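Side-chain contacts in beta-galactoside alpha-2,6-sialyltransferase (Photobacterium sp., PDB 2Z4T), which probably catalyses transfer of sialic acid from a CMP-linked donor to galactose of acceptors such as lactose, forming an alpha-2,6 linkage: residues H204-D207 with N208-I212; K344-N347 with E348-S351. All coordinates share one frame; numbering follows the deposited sequence.

Contact 1 of 2, residues H204-D207 with N208-I212; sequences HSFD and NLVPI. With GAL (beta-D-galactopyranose), chain B.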
loop_
_atom_site.group_PDB
_atom_site.type_symbol
_atom_site.label_atom_id
_atom_site.label_comp_id
_atom_site.label_asym_id
_atom_site.label_seq_id
_atom_site.Cartn_x
_atom_site.Cartn_y
_atom_site.Cartn_z
ATOM N N HIS A 204 12.950 -2.361 3.377
ATOM C CA HIS A 204 13.143 -1.412 4.480
ATOM C C HIS A 204 12.399 -1.798 5.769
ATOM O O HIS A 204 12.223 -0.942 6.644
ATOM C CB HIS A 204 12.687 -0.010 4.041
ATOM C CG HIS A 204 13.536 0.583 2.966
ATOM N ND1 HIS A 204 14.557 1.469 3.232
ATOM C CD2 HIS A 204 13.548 0.384 1.626
ATOM C CE1 HIS A 204 15.157 1.792 2.099
ATOM N NE2 HIS A 204 14.572 1.140 1.113
ATOM N N SER A 205 11.965 -3.065 5.875
ATOM C CA SER A 205 11.152 -3.521 7.019
ATOM C C SER A 205 11.823 -3.131 8.347
ATOM O O SER A 205 11.134 -2.998 9.373
ATOM C CB SER A 205 10.539 -4.937 6.909
ATOM O OG SER A 205 11.383 -5.881 6.275
ATOM N N PHE A 206 13.155 -3.105 8.411
ATOM C CA PHE A 206 13.845 -3.730 9.493
ATOM C C PHE A 206 13.814 -2.354 10.237
ATOM O O PHE A 206 13.309 -2.247 11.354
ATOM C CB PHE A 206 15.308 -4.109 9.225
ATOM C CG PHE A 206 16.127 -4.313 10.509
ATOM C CD1 PHE A 206 16.386 -5.589 10.992
ATOM C CD2 PHE A 206 16.600 -3.212 11.244
ATOM C CE1 PHE A 206 17.109 -5.781 12.182
ATOM C CE2 PHE A 206 17.328 -3.381 12.436
ATOM C CZ PHE A 206 17.581 -4.667 12.911
ATOM N N ASP A 207 14.278 -1.289 9.553
ATOM C CA ASP A 207 14.257 0.096 10.063
ATOM C C ASP A 207 12.868 0.708 10.246
ATOM O O ASP A 207 12.710 1.656 11.019
ATOM C CB ASP A 207 15.038 1.035 9.150
ATOM C CG ASP A 207 16.554 0.947 9.343
ATOM O OD1 ASP A 207 17.028 0.493 10.397
ATOM O OD2 ASP A 207 17.283 1.341 8.414
ATOM N N ASN A 208 11.865 0.199 9.536
ATOM C CA ASN A 208 10.499 0.649 9.785
ATOM C C ASN A 208 9.843 -0.040 10.985
ATOM O O ASN A 208 9.054 0.580 11.702
ATOM C CB ASN A 208 9.626 0.477 8.547
ATOM C CG ASN A 208 9.981 1.456 7.447
ATOM O OD1 ASN A 208 10.535 2.537 7.702
ATOM N ND2 ASN A 208 9.659 1.088 6.201
ATOM N N LEU A 209 10.151 -1.319 11.206
ATOM C CA LEU A 209 9.365 -2.102 12.157
ATOM C C LEU A 209 10.061 -2.311 13.465
ATOM O O LEU A 209 9.420 -2.286 14.514
ATOM C CB LEU A 209 8.892 -3.413 11.561
ATOM C CG LEU A 209 8.012 -3.230 10.324
ATOM C CD1 LEU A 209 7.416 -4.548 9.960
ATOM C CD2 LEU A 209 6.917 -2.201 10.525
ATOM N N VAL A 210 11.380 -2.475 13.406
ATOM C CA VAL A 210 12.142 -2.710 14.616
ATOM C C VAL A 210 11.858 -1.679 15.706
ATOM O O VAL A 210 11.564 -2.076 16.827
ATOM C CB VAL A 210 13.671 -2.885 14.375
ATOM C CG1 VAL A 210 14.437 -2.805 15.712
ATOM C CG2 VAL A 210 13.952 -4.211 13.662
ATOM N N PRO A 211 11.925 -0.362 15.396
ATOM C CA PRO A 211 11.716 0.575 16.520
ATOM C C PRO A 211 10.333 0.440 17.133
ATOM O O PRO A 211 10.164 0.726 18.309
ATOM C CB PRO A 211 11.888 1.961 15.889
ATOM C CG PRO A 211 12.619 1.715 14.631
ATOM C CD PRO A 211 12.181 0.360 14.135
ATOM N N ILE A 212 9.360 -0.007 16.354
ATOM C CA ILE A 212 8.018 -0.212 16.869
ATOM C C ILE A 212 7.979 -1.489 17.713
ATOM O O ILE A 212 7.463 -1.487 18.834
ATOM C CB ILE A 212 6.983 -0.335 15.747
ATOM C CG1 ILE A 212 6.935 0.954 14.914
ATOM C CG2 ILE A 212 5.591 -0.693 16.342
ATOM C CD1 ILE A 212 6.262 0.780 13.535
HETATM C C1 GAL B . 15.368 5.263 -2.296
HETATM C C2 GAL B . 16.001 4.162 -1.449
HETATM C C3 GAL B . 15.988 2.853 -2.233
HETATM C C4 GAL B . 14.581 2.556 -2.768
HETATM C C5 GAL B . 13.990 3.757 -3.509
HETATM C C6 GAL B . 12.513 3.572 -3.869
HETATM O O2 GAL B . 17.315 4.547 -1.074
HETATM O O3 GAL B . 16.435 1.784 -1.412
HETATM O O4 GAL B . 13.760 2.190 -1.681
HETATM O O5 GAL B . 14.062 4.890 -2.679
HETATM O O6 GAL B . 12.310 2.561 -4.835
#
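Phe206 and Val210 meet one turn apart near the start of helix 205-216, the helix of a beta-alpha-beta unit (strands 194-201 and 222-230) in the GT-B fold. With CG anti to the backbone N (chi1 160°), Phe206 swings its ring along the helix until one face lies against the valine. Val210 CG2 sits almost exactly over the middle of that face, 3.5 Å from the ring centroid and 4° off the normal, a textbook CH-pi contact. Behind the side chains, Val210 N donates to Phe206 O at 2.8 Å. Tyr259, Leu260 and Val263 of helix 249-265 also pack on the phenyl group, which is buried.

Asn208 stands in the first turn of the helix. Asn208 N donates to His204 O, of the N-cap residue, at 3.1 Å. Asn208 CG comes within 3.4 Å of His204 O. ND2 of the buried amide is hydrogen-bonded to Ser200 OG on strand 194-201.

From the N-cap, the His204 ring reaches into the acceptor pocket, where His175 holds its ND1. The opposite nitrogen reaches galactose twice: His204 NE2 donates to GAL O4 at 3.1 Å, and a second hydrogen bond, in which either atom could be the donor, joins His204 NE2 to GAL O3 at 3.2 Å, in the ring plane.

Contact 2 of 2, residues K344-N347 with E348-S351; sequences KLQN and EYNS. With MG (magnesium ion), chain K.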
loop_
_atom_site.group_PDB
_atom_site.type_symbol
_atom_site.label_atom_id
_atom_site.label_comp_id
_atom_site.label_asym_id
_atom_site.label_seq_id
_atom_site.Cartn_x
_atom_site.Cartn_y
_atom_site.Cartn_z
ATOM N N LYS A 344 -10.976 12.100 -17.500
ATOM C CA LYS A 344 -10.132 13.072 -18.183
ATOM C C LYS A 344 -9.138 12.382 -19.127
ATOM O O LYS A 344 -8.988 12.806 -20.284
ATOM C CB LYS A 344 -9.429 13.986 -17.166
ATOM C CG LYS A 344 -8.209 14.753 -17.693
ATOM C CD LYS A 344 -7.956 15.994 -16.849
ATOM C CE LYS A 344 -6.473 16.357 -16.748
ATOM N NZ LYS A 344 -5.724 16.293 -18.055
ATOM N N LEU A 345 -8.480 11.323 -18.648
ATOM C CA LEU A 345 -7.621 10.504 -19.512
ATOM C C LEU A 345 -8.448 9.873 -20.618
ATOM O O LEU A 345 -8.062 9.931 -21.788
ATOM C CB LEU A 345 -6.887 9.407 -18.743
ATOM C CG LEU A 345 -5.455 9.015 -19.138
ATOM C CD1 LEU A 345 -5.132 7.572 -18.731
ATOM C CD2 LEU A 345 -5.124 9.208 -20.581
ATOM N N GLN A 346 -9.591 9.288 -20.262
ATOM C CA GLN A 346 -10.457 8.716 -21.295
ATOM C C GLN A 346 -10.816 9.740 -22.369
ATOM O O GLN A 346 -10.745 9.425 -23.566
ATOM C CB GLN A 346 -11.700 8.019 -20.721
ATOM C CG GLN A 346 -12.477 7.181 -21.769
ATOM C CD GLN A 346 -11.652 6.038 -22.394
ATOM O OE1 GLN A 346 -11.381 6.033 -23.602
ATOM N NE2 GLN A 346 -11.254 5.075 -21.568
ATOM N N ASN A 347 -11.165 10.965 -21.952
ATOM C CA ASN A 347 -11.406 12.056 -22.916
ATOM C C ASN A 347 -10.189 12.252 -23.795
ATOM O O ASN A 347 -10.326 12.374 -25.010
ATOM C CB ASN A 347 -11.731 13.400 -22.247
ATOM C CG ASN A 347 -13.080 13.418 -21.570
ATOM O OD1 ASN A 347 -13.978 12.655 -21.925
ATOM N ND2 ASN A 347 -13.234 14.304 -20.588
ATOM N N GLU A 348 -9.006 12.301 -23.185
ATOM C CA GLU A 348 -7.777 12.538 -23.948
ATOM C C GLU A 348 -7.457 11.426 -24.938
ATOM O O GLU A 348 -7.056 11.712 -26.064
ATOM C CB GLU A 348 -6.603 12.822 -23.034
ATOM C CG GLU A 348 -6.668 14.205 -22.441
ATOM C CD GLU A 348 -5.983 14.299 -21.087
ATOM O OE1 GLU A 348 -5.649 13.242 -20.475
ATOM O OE2 GLU A 348 -5.783 15.453 -20.638
ATOM N N TYR A 349 -7.668 10.172 -24.537
ATOM C CA TYR A 349 -7.580 9.035 -25.456
ATOM C C TYR A 349 -8.491 9.161 -26.697
ATOM O O TYR A 349 -8.219 8.498 -27.706
ATOM C CB TYR A 349 -7.938 7.713 -24.744
ATOM C CG TYR A 349 -6.884 7.084 -23.847
ATOM C CD1 TYR A 349 -5.554 7.500 -23.878
ATOM C CD2 TYR A 349 -7.224 6.044 -22.967
ATOM C CE1 TYR A 349 -4.595 6.915 -23.049
ATOM C CE2 TYR A 349 -6.263 5.447 -22.133
ATOM C CZ TYR A 349 -4.955 5.888 -22.184
ATOM O OH TYR A 349 -3.992 5.310 -21.400
ATOM N N ASN A 350 -9.516 10.034 -26.646
ATOM C CA ASN A 350 -10.769 9.820 -27.408
ATOM C C ASN A 350 -11.255 10.353 -28.763
ATOM O O ASN A 350 -12.106 9.647 -29.324
ATOM C CB ASN A 350 -12.000 9.795 -26.485
ATOM C CG ASN A 350 -12.436 8.375 -26.144
ATOM O OD1 ASN A 350 -13.266 8.155 -25.254
ATOM N ND2 ASN A 350 -11.853 7.397 -26.839
ATOM N N SER A 351 -10.932 11.509 -29.353
ATOM C CA SER A 351 -10.178 12.713 -29.026
ATOM C C SER A 351 -9.312 12.880 -30.274
ATOM O O SER A 351 -9.468 13.838 -31.036
ATOM C CB SER A 351 -9.314 12.677 -27.811
ATOM O OG SER A 351 -8.610 13.902 -27.819
HETATM MG MG MG K . -6.659 8.782 -29.604
#
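A magnesium site at the C-terminal end of the helix that carries residues 344-348, in the nucleotide-binding half of the GT-B fold, includes the backbone of Tyr349: its carbonyl O lies 2.5 Å from the magnesium ion, and Ser352, Leu354, Asn356 and Asp399 complete the protein part of the site. The last turn of the helix is knitted by side chains four residues apart.

On its outer side Lys344 and Glu348 form an i to i+4 salt bridge, with Lys344 NZ 2.7 Å from Glu348 OE2. The ammonium meets this oxygen on the syn side of the carboxylate, 24° out of its plane. The lysine begins with CG anti to the backbone N (chi1 162°) and bends at its last two torsions, which bring NZ back to the extended glutamate. The other carboxylate oxygen, OE1, is hydrogen-bonded to a glycerol molecule probably left from crystallisation, so the two oxygens have separate partners.

Toward the protein interior, Leu345 covers one face of the Tyr349 ring. Its CD2 stands 3.7 Å from the ring centroid, 24° off the normal, and is displaced toward the CE1 side, where the Leu345 CD2 to Tyr349 CE1 distance is 3.4 Å; CD1 lies nearer the phenolic end. The far end of the ring is held by the hydrogen bond between Tyr349 OH and Met439 O, while Leu345 on its face and the edge-to-face contact with Phe401 on strand 399-403 limit how the ring can turn. Leu345 and Glu348 also touch Phe401, joining the helix to the parallel sheet.

The backbone bond from Tyr349 N to Leu345 O spans 2.8 Å and ties the metal-binding residue to the preceding turn. One residue on, Asn350 N is hydrogen-bonded to Asn347 O at 3.0 Å.

How the contacts relate
Contact 1 comes first along the chain, and the two contacts lie on opposite sides of its centre, with their own centres 42 Å apart and their nearest atoms about 29 Å apart. They share neither helix nor sheet. Helix 205-216 packs against the mixed sheet that contains strands 194-201 and 222-230, whereas helix 342-349 lies against the six-stranded parallel sheet through strand 399-403. The parallel strands around 194-201 and the six-stranded sheet belong to the two Rossmann-like halves of the GT-B fold. Contact 1 opens on the acceptor sugar; contact 2 leans on strand 399-403, which carries both Asp399 of the magnesium site and Lys403, which binds CMP.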